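Local coordinates for RabGDI protein (Plasmodium falciparum 3D7, PDB 3P1W) that probably acts as a Rab GDP-dissociation inhibitor, a family that keeps GDP-bound Rab proteins soluble and so serves membrane traffic, at residues K31-S36 against G257-F262; G37-S40 against K45-V48. All coordinates share one frame; numbering follows the deposited sequence.

Contact 1 (K31-S36 against G257-F262)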
ATOM      1  N   LYS A  31       8.377   3.000   5.234  1.00 19.69           N
ATOM      2  CA  LYS A  31       8.234   4.442   5.466  1.00 19.99           C
ATOM      3  C   LYS A  31       9.523   5.078   6.040  1.00 21.37           C
ATOM      4  O   LYS A  31       9.953   6.145   5.588  1.00 22.61           O
ATOM      5  CB  LYS A  31       7.085   4.734   6.410  1.00 19.97           C
ATOM      6  CG  LYS A  31       5.660   4.445   5.856  1.00 20.43           C
ATOM      7  CD  LYS A  31       4.662   4.554   7.002  1.00 19.79           C
ATOM      8  CE  LYS A  31       3.258   4.284   6.603  1.00 21.68           C
ATOM      9  NZ  LYS A  31       2.296   4.600   7.692  1.00 19.40           N
ATOM     10  N   GLU A  32      10.118   4.409   7.015  1.00 20.49           N
ATOM     11  CA  GLU A  32      11.371   4.897   7.633  1.00 22.30           C
ATOM     12  C   GLU A  32      12.511   4.989   6.611  1.00 23.39           C
ATOM     13  O   GLU A  32      13.280   5.969   6.594  1.00 25.46           O
ATOM     14  CB  GLU A  32      11.769   4.003   8.794  1.00 21.46           C
ATOM     15  CG  GLU A  32      11.055   4.333  10.124  1.00 23.40           C
ATOM     16  CD  GLU A  32       9.595   3.851  10.190  1.00 26.76           C
ATOM     17  OE1 GLU A  32       9.256   2.878   9.488  1.00 24.92           O
ATOM     18  OE2 GLU A  32       8.798   4.452  10.946  1.00 25.51           O
ATOM     19  N   CYS A  33      12.634   3.954   5.783  1.00 24.23           N
ATOM     20  CA  CYS A  33      13.657   3.921   4.742  1.00 25.87           C
ATOM     21  C   CYS A  33      13.476   5.053   3.718  1.00 26.73           C
ATOM     22  O   CYS A  33      14.445   5.762   3.357  1.00 27.46           O
ATOM     23  CB  CYS A  33      13.636   2.593   4.043  1.00 25.40           C
ATOM     24  SG  CYS A  33      14.202   1.253   5.069  1.00 28.06           S
ATOM     25  N   ILE A  34      12.235   5.246   3.273  1.00 25.73           N
ATOM     26  CA  ILE A  34      11.910   6.311   2.305  1.00 26.83           C
ATOM     27  C   ILE A  34      12.208   7.704   2.876  1.00 28.08           C
ATOM     28  O   ILE A  34      12.853   8.557   2.205  1.00 29.36           O
ATOM     29  CB  ILE A  34      10.414   6.204   1.832  1.00 26.05           C
ATOM     30  CG1 ILE A  34      10.204   4.890   1.074  1.00 26.15           C
ATOM     31  CG2 ILE A  34      10.042   7.403   0.988  1.00 25.95           C
ATOM     32  CD1 ILE A  34       8.718   4.424   0.921  1.00 22.87           C
ATOM     33  N   LEU A  35      11.788   7.934   4.115  1.00 27.38           N
ATOM     34  CA  LEU A  35      12.054   9.193   4.796  1.00 28.39           C
ATOM     35  C   LEU A  35      13.563   9.400   4.999  1.00 29.29           C
ATOM     36  O   LEU A  35      14.067  10.501   4.822  1.00 30.10           O
ATOM     37  CB  LEU A  35      11.311   9.262   6.139  1.00 27.35           C
ATOM     38  CG  LEU A  35       9.821   9.598   6.038  1.00 27.12           C
ATOM     39  CD1 LEU A  35       9.058   9.178   7.291  1.00 25.84           C
ATOM     40  CD2 LEU A  35       9.603  11.063   5.715  1.00 27.30           C
ATOM     41  N   SER A  36      14.285   8.336   5.347  1.00 29.22           N
ATOM     42  CA  SER A  36      15.744   8.405   5.479  1.00 30.25           C
ATOM     43  C   SER A  36      16.396   8.832   4.157  1.00 31.96           C
ATOM     44  O   SER A  36      17.328   9.667   4.138  1.00 32.55           O
ATOM     45  CB  SER A  36      16.326   7.053   5.929  1.00 30.40           C
ATOM     46  OG  SER A  36      15.885   6.702   7.231  1.00 29.13           O
ATOM     47  N   GLY A 257      13.795  -5.034  -1.872  1.00 37.81           N
ATOM     48  CA  GLY A 257      14.794  -4.236  -2.539  1.00 39.07           C
ATOM     49  C   GLY A 257      14.758  -2.807  -2.058  1.00 38.28           C
ATOM     50  O   GLY A 257      15.715  -2.070  -2.274  1.00 39.84           O
ATOM     51  N   ILE A 258      13.682  -2.395  -1.376  1.00 36.15           N
ATOM     52  CA  ILE A 258      13.565  -0.987  -1.053  1.00 35.51           C
ATOM     53  C   ILE A 258      14.476  -0.616   0.129  1.00 35.08           C
ATOM     54  O   ILE A 258      15.317   0.274  -0.027  1.00 35.26           O
ATOM     55  CB  ILE A 258      12.122  -0.512  -0.932  1.00 34.59           C
ATOM     56  CG1 ILE A 258      11.458  -0.584  -2.324  1.00 35.77           C
ATOM     57  CG2 ILE A 258      12.078   0.915  -0.402  1.00 34.38           C
ATOM     58  CD1 ILE A 258       9.983  -0.202  -2.356  1.00 36.43           C
ATOM     59  N   PRO A 259      14.359  -1.313   1.277  1.00 33.80           N
ATOM     60  CA  PRO A 259      15.292  -0.960   2.357  1.00 34.90           C
ATOM     61  C   PRO A 259      16.771  -1.116   1.964  1.00 36.79           C
ATOM     62  O   PRO A 259      17.588  -0.266   2.315  1.00 37.70           O
ATOM     63  CB  PRO A 259      14.903  -1.923   3.484  1.00 33.44           C
ATOM     64  CG  PRO A 259      13.415  -2.153   3.255  1.00 32.75           C
ATOM     65  CD  PRO A 259      13.307  -2.245   1.748  1.00 32.64           C
ATOM     66  N   GLU A 260      17.083  -2.176   1.217  1.00 38.24           N
ATOM     67  CA  GLU A 260      18.428  -2.414   0.647  1.00 40.31           C
ATOM     68  C   GLU A 260      18.878  -1.246  -0.227  1.00 40.72           C
ATOM     69  O   GLU A 260      19.992  -0.722  -0.077  1.00 42.52           O
ATOM     70  CB  GLU A 260      18.412  -3.686  -0.221  1.00 41.27           C
ATOM     71  CG  GLU A 260      18.152  -4.996   0.535  1.00 43.29           C
ATOM     72  CD  GLU A 260      19.361  -5.507   1.314  1.00 49.37           C
ATOM     73  OE1 GLU A 260      20.467  -4.914   1.204  1.00 52.27           O
ATOM     74  OE2 GLU A 260      19.198  -6.519   2.039  1.00 52.39           O
ATOM     75  N   GLY A 261      18.000  -0.863  -1.145  1.00 39.45           N
ATOM     76  CA  GLY A 261      18.188   0.293  -1.993  1.00 40.09           C
ATOM     77  C   GLY A 261      18.484   1.566  -1.241  1.00 40.00           C
ATOM     78  O   GLY A 261      19.448   2.274  -1.555  1.00 40.89           O
ATOM     79  N   PHE A 262      17.666   1.875  -0.240  1.00 37.63           N
ATOM     80  CA  PHE A 262      17.851   3.112   0.519  1.00 37.80           C
ATOM     81  C   PHE A 262      19.102   3.065   1.414  1.00 38.93           C
ATOM     82  O   PHE A 262      19.787   4.081   1.580  1.00 39.64           O
ATOM     83  CB  PHE A 262      16.603   3.472   1.329  1.00 36.23           C
ATOM     84  CG  PHE A 262      15.549   4.174   0.522  1.00 35.88           C
ATOM     85  CD1 PHE A 262      15.739   5.475   0.099  1.00 38.08           C
ATOM     86  CD2 PHE A 262      14.373   3.527   0.172  1.00 34.86           C
ATOM     87  CE1 PHE A 262      14.768   6.123  -0.659  1.00 38.09           C
ATOM     88  CE2 PHE A 262      13.397   4.172  -0.566  1.00 33.46           C
ATOM     89  CZ  PHE A 262      13.585   5.463  -0.974  1.00 36.67           C
TER

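Contact 2 (G37-S40 against K45-V48)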
ATOM      1  N   GLY A  37      15.911   8.245   3.061  1.00 30.98           N
ATOM      2  CA  GLY A  37      16.337   8.576   1.705  1.00 32.94           C
ATOM      3  C   GLY A  37      16.147  10.044   1.376  1.00 34.33           C
ATOM      4  O   GLY A  37      17.084  10.710   0.916  1.00 36.33           O
ATOM      5  N   LEU A  38      14.946  10.553   1.639  1.00 33.45           N
ATOM      6  CA  LEU A  38      14.641  11.974   1.461  1.00 34.72           C
ATOM      7  C   LEU A  38      15.505  12.898   2.329  1.00 36.22           C
ATOM      8  O   LEU A  38      15.963  13.959   1.854  1.00 37.38           O
ATOM      9  CB  LEU A  38      13.167  12.231   1.766  1.00 33.70           C
ATOM     10  CG  LEU A  38      12.177  11.662   0.741  1.00 33.34           C
ATOM     11  CD1 LEU A  38      10.773  11.739   1.300  1.00 32.66           C
ATOM     12  CD2 LEU A  38      12.301  12.434  -0.578  1.00 34.61           C
ATOM     13  N   LEU A  39      15.714  12.529   3.599  1.00 35.49           N
ATOM     14  CA  LEU A  39      16.586  13.328   4.491  1.00 37.35           C
ATOM     15  C   LEU A  39      18.026  13.367   3.976  1.00 39.44           C
ATOM     16  O   LEU A  39      18.651  14.437   3.917  1.00 41.05           O
ATOM     17  CB  LEU A  39      16.552  12.768   5.918  1.00 36.19           C
ATOM     18  CG  LEU A  39      15.217  12.986   6.639  1.00 35.21           C
ATOM     19  CD1 LEU A  39      15.028  12.070   7.880  1.00 34.26           C
ATOM     20  CD2 LEU A  39      15.048  14.436   6.988  1.00 35.53           C
ATOM     21  N   SER A  40      18.553  12.202   3.614  1.00 40.05           N
ATOM     22  CA  SER A  40      19.906  12.098   3.067  1.00 42.55           C
ATOM     23  C   SER A  40      20.022  12.862   1.745  1.00 44.14           C
ATOM     24  O   SER A  40      21.037  13.518   1.471  1.00 45.02           O
ATOM     25  CB  SER A  40      20.289  10.614   2.899  1.00 42.05           C
ATOM     26  OG  SER A  40      21.550  10.454   2.263  1.00 46.37           O
ATOM     27  N   LYS A  45      21.987  15.068   8.173  1.00 43.61           N
ATOM     28  CA  LYS A  45      22.866  14.066   8.779  1.00 43.39           C
ATOM     29  C   LYS A  45      22.011  13.123   9.621  1.00 40.65           C
ATOM     30  O   LYS A  45      21.360  13.559  10.568  1.00 39.52           O
ATOM     31  CB  LYS A  45      23.941  14.732   9.651  1.00 45.80           C
ATOM     32  CG  LYS A  45      24.823  13.716  10.392  1.00 47.55           C
ATOM     33  CD  LYS A  45      26.093  14.301  10.990  1.00 52.36           C
ATOM     34  CE  LYS A  45      26.963  13.165  11.513  1.00 53.28           C
ATOM     35  NZ  LYS A  45      28.066  13.650  12.367  1.00 56.82           N
ATOM     36  N   ILE A  46      22.023  11.836   9.274  1.00 38.75           N
ATOM     37  CA  ILE A  46      21.109  10.870   9.875  1.00 36.85           C
ATOM     38  C   ILE A  46      21.816   9.601  10.331  1.00 36.19           C
ATOM     39  O   ILE A  46      22.894   9.254   9.833  1.00 37.18           O
ATOM     40  CB  ILE A  46      19.961  10.460   8.886  1.00 34.87           C
ATOM     41  CG1 ILE A  46      20.483   9.598   7.722  1.00 35.50           C
ATOM     42  CG2 ILE A  46      19.253  11.689   8.343  1.00 36.44           C
ATOM     43  CD1 ILE A  46      19.372   9.074   6.760  1.00 32.04           C
ATOM     44  N   LEU A  47      21.167   8.910  11.263  1.00 33.78           N
ATOM     45  CA  LEU A  47      21.566   7.579  11.713  1.00 32.70           C
ATOM     46  C   LEU A  47      20.287   6.740  11.681  1.00 30.45           C
ATOM     47  O   LEU A  47      19.254   7.199  12.170  1.00 29.66           O
ATOM     48  CB  LEU A  47      22.089   7.632  13.134  1.00 32.89           C
ATOM     49  CG  LEU A  47      22.494   6.306  13.797  1.00 33.44           C
ATOM     50  CD1 LEU A  47      23.589   5.580  13.015  1.00 33.88           C
ATOM     51  CD2 LEU A  47      22.948   6.536  15.249  1.00 33.92           C
ATOM     52  N   VAL A  48      20.369   5.528  11.135  1.00 29.64           N
ATOM     53  CA  VAL A  48      19.207   4.617  11.064  1.00 27.68           C
ATOM     54  C   VAL A  48      19.532   3.356  11.850  1.00 27.88           C
ATOM     55  O   VAL A  48      20.555   2.706  11.560  1.00 29.57           O
ATOM     56  CB  VAL A  48      18.875   4.272   9.594  1.00 27.12           C
ATOM     57  CG1 VAL A  48      17.637   3.347   9.510  1.00 25.11           C
ATOM     58  CG2 VAL A  48      18.658   5.566   8.802  1.00 28.48           C
TER

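Contact 1 (K31-S36 against G257-F262)
Helix 30-41 follows the first strand of a Rossmann-like beta-alpha-beta unit, and contact 1 is where helix 257-268 packs beside it. The two run in the same general direction, their short segments inclined by 28° with axes 9.2 Å apart. Two residues of the first helix, Cys33 and Ile34, meet Pro259 and Phe262 of the second, all four buried. The thiol of Cys33 lies beside its own backbone N rather than its carbonyl, and from there Cys33 SG rests against the proline ring, 3.6 Å from Pro259 CB. The rest of the contact is made by Phe262. This residue, with CG anti to its carbonyl carbon (chi1 -82°), turns one face of its ring to the backbone of the partner helix: Cys33 O stands over the rim, 3.4 Å from Phe262 CG, and Ile34 CA makes a CH-pi contact 4.0 Å from the ring centroid. Ile34 CG1 also packs against the far end of the ring, 3.7 Å from Phe262 CE2, while Ile258 CG2 lies at the ring edge, in plane. Helix 101-108 adds Leu102 and Ile105 against Ile34 and Leu106 against Phe262. Apolar packing therefore carries the interface, and the polar Ser36 is served within its own helix: Ser36 OG gives a hydrogen bond to Glu32 O at 2.8 Å, from 37° above the carbonyl plane, while Ser36 N reaches the same oxygen from the opposite face.

Contact 2 (G37-S40 against K45-V48)
Leu39 and Ile46 meet without any ring, amide or carboxylate, so there are no faces or edges to assign: the side chains that touch across contact 2 are branched aliphatics and a serine. It illustrates how the last turn of the helix in a beta-alpha-beta crossover meets the start of the second strand through a few carbon atoms. The closest approach, Leu39 CB to Ile46 CG2 at 3.8 Å, uses the base of the leucine side chain; Leu39 CD1 stands a little further off, 4.3 Å from Ile46 CG2. On the strand, Ile46 places CG1 between its backbone N and carbonyl carbon (chi1 70°), which leaves the CG2 methyl beside the backbone N, directed at Leu39. The longer branch then continues extended, with CD1 anti to CA (chi2 176°), and brings that methyl to Ser40 CB at a looser 4.3 Å. Ile46 thus spans two consecutive helix residues, one with each branch. The backbones remain further apart: the nearest pair, Ser40 CA and Lys45 CA, is separated by 6.7 Å near the turn that joins helix to strand. Nearby, Ser36 packs on Ile46 and Val48, strand 20-26 presents Val23 to Leu39 and Ile25 to Ile46, and its backbone pairs in parallel with strand 46-49. Helix 440-454 sets Trp450 and Trp454 against Leu39, which it thus shares with the parallel strands 20-26 and 46-49 of the mixed sheet.

From the N terminus, the chain completes strand 20-26, enters helix 30-41 and turns back almost at once into strand 46-49; contact 2 closes the short connection between helix 30-41 and strand 46-49. It is nested inside the much larger loop closed by contact 1, in which more than two hundred residues intervene before helix 257-268 returns to the same helix. Helix 30-41 therefore serves both: its earlier turns mainly take the distant helix and its later ones the adjacent strand, with Ser36 and Gly37 at the overlap. The two contacts also touch directly, with Phe262 CD1 3.5 Å from Gly37 CA and Ser36 O 3.4 Å from Ile46 CD1, joining local crossover and long-range packing in one core.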